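PDB 3IWZ: catabolite activation-like protein from Xanthomonas campestris pv. campestris, which acts as a global transcriptional regulator of virulence genes, binding DNA as a homodimer and sensing cyclic di-GMP, which appears to abolish that binding. Local coordinates for the interface of chains A and B. Sequence-based numbering; all coordinates share one arbitrary frame. Chains: chain A/B, Catabolite activation-like protein.

The interface of chains A and B. Residues chain A 152-153, 155-157; chain B 75, 155, 198.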
loop_
_atom_site.group_PDB
_atom_site.type_symbol
_atom_site.label_atom_id
_atom_site.label_comp_id
_atom_site.label_asym_id
_atom_site.label_seq_id
_atom_site.Cartn_x
_atom_site.Cartn_y
_atom_site.Cartn_z
ATOM N N ALA A 152 5.895 2.149 -5.352
ATOM C CA ALA A 152 5.541 3.519 -5.763
ATOM C C ALA A 152 6.794 4.421 -5.798
ATOM O O ALA A 152 6.984 5.184 -6.741
ATOM C CB ALA A 152 4.525 4.106 -4.814
ATOM N N SER A 153 7.637 4.331 -4.771
ATOM C CA SER A 153 8.863 5.138 -4.696
ATOM C C SER A 153 9.784 4.865 -5.865
ATOM O O SER A 153 10.298 5.785 -6.482
ATOM C CB SER A 153 9.634 4.835 -3.422
ATOM O OG SER A 153 8.815 5.044 -2.297
ATOM N N LEU A 155 9.004 3.588 -8.754
ATOM C CA LEU A 155 8.398 3.973 -10.014
ATOM C C LEU A 155 8.526 5.487 -10.231
ATOM O O LEU A 155 8.554 5.965 -11.362
ATOM C CB LEU A 155 6.925 3.560 -10.032
ATOM C CG LEU A 155 6.679 2.069 -10.278
ATOM C CD1 LEU A 155 5.239 1.733 -9.947
ATOM C CD2 LEU A 155 7.005 1.719 -11.738
ATOM N N ALA A 156 8.631 6.242 -9.146
ATOM C CA ALA A 156 8.735 7.692 -9.264
ATOM C C ALA A 156 10.162 8.220 -9.346
ATOM O O ALA A 156 10.402 9.259 -9.962
ATOM C CB ALA A 156 8.017 8.359 -8.095
ATOM N N PHE A 157 11.109 7.499 -8.751
ATOM C CA PHE A 157 12.487 7.967 -8.715
ATOM C C PHE A 157 13.597 7.091 -9.293
ATOM O O PHE A 157 14.752 7.513 -9.303
ATOM C CB PHE A 157 12.839 8.317 -7.265
ATOM C CG PHE A 157 11.875 9.276 -6.624
ATOM C CD1 PHE A 157 11.610 10.512 -7.206
ATOM C CD2 PHE A 157 11.231 8.945 -5.435
ATOM C CE1 PHE A 157 10.714 11.404 -6.612
ATOM C CE2 PHE A 157 10.337 9.826 -4.835
ATOM C CZ PHE A 157 10.079 11.061 -5.427
ATOM N N LEU B 75 8.060 11.328 -1.658
ATOM C CA LEU B 75 6.789 11.012 -2.285
ATOM C C LEU B 75 5.734 10.917 -1.180
ATOM O O LEU B 75 5.769 10.011 -0.335
ATOM C CB LEU B 75 6.873 9.683 -3.051
ATOM C CG LEU B 75 5.623 9.203 -3.803
ATOM C CD1 LEU B 75 5.314 10.147 -4.965
ATOM C CD2 LEU B 75 5.854 7.779 -4.328
ATOM N N LEU B 155 2.029 6.284 -11.336
ATOM C CA LEU B 155 3.444 6.597 -11.518
ATOM C C LEU B 155 4.069 5.723 -12.597
ATOM O O LEU B 155 5.155 6.013 -13.102
ATOM C CB LEU B 155 4.211 6.409 -10.204
ATOM C CG LEU B 155 3.817 7.383 -9.098
ATOM C CD1 LEU B 155 4.509 7.011 -7.795
ATOM C CD2 LEU B 155 4.184 8.788 -9.527
ATOM N N GLY B 198 5.288 12.834 -7.536
ATOM C CA GLY B 198 6.586 12.223 -7.717
ATOM C C GLY B 198 7.380 12.826 -8.859
ATOM O O GLY B 198 7.799 12.108 -9.772
#
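The C-terminal end of the long dimerisation helix, residues 130-157, of chain A packs here against its twin in chain B, against strand 74-80 of the nucleotide-binding domain and against the helix-turn-helix of the partner. A:Leu155 and B:Leu155 mark where the paired helices meet, their CB atoms 3.9 Å apart. B:Leu155 reaches across in this half of the interface, as A:Leu155 does in the twin patch. CG of B:Leu155 is anti to its own carbonyl carbon (chi1 -66°), which turns the branched end towards the last turn of helix A. Its methyl CD1 lies 3.3 Å from the carbonyl O of A:Ala152. One turn on, CD1 is 3.8 Å from CB of A:Ala156, which methyl CD2 borders too; leucine suits the place because its fork sets two methyls against a helix surface. Alanine suits both helical positions, letting the leucine come right up to the backbone.

B:Leu75 comes to the same helix from the strand. Its CG is anti to the backbone N (chi1 -179°), which carries CD2 over the A:Ala152 to A:Ser153 peptide, 3.9 Å from A:Ala152 CB and 4.0 Å from CA of A:Ser153. The contact with the serine is through its backbone, so a small polar residue can probably be tolerated there. Closer to the strand, B:Leu75 CB meets the ring carbon CE2 of A:Phe157 at 3.9 Å, the two side chains crossing at a slant. A:Ala156 CB sits 4.0 Å above the centre of one face of that phenylalanine ring, whose flat shape thus serves both chains.

B:Gly198, in the turn between helices 190-197 and 201-213, brings its carbonyl O to 4.1 Å from A:Ala156 CB; with phi and psi both positive, it takes the left-handed backbone shape that glycine enters easily. Repeated by the two-fold axis, the patch joins dimer helix, sensor domain and DNA-reading motif of opposite subunits, a junction that may pass ligand-driven movements on to the DNA-binding domains.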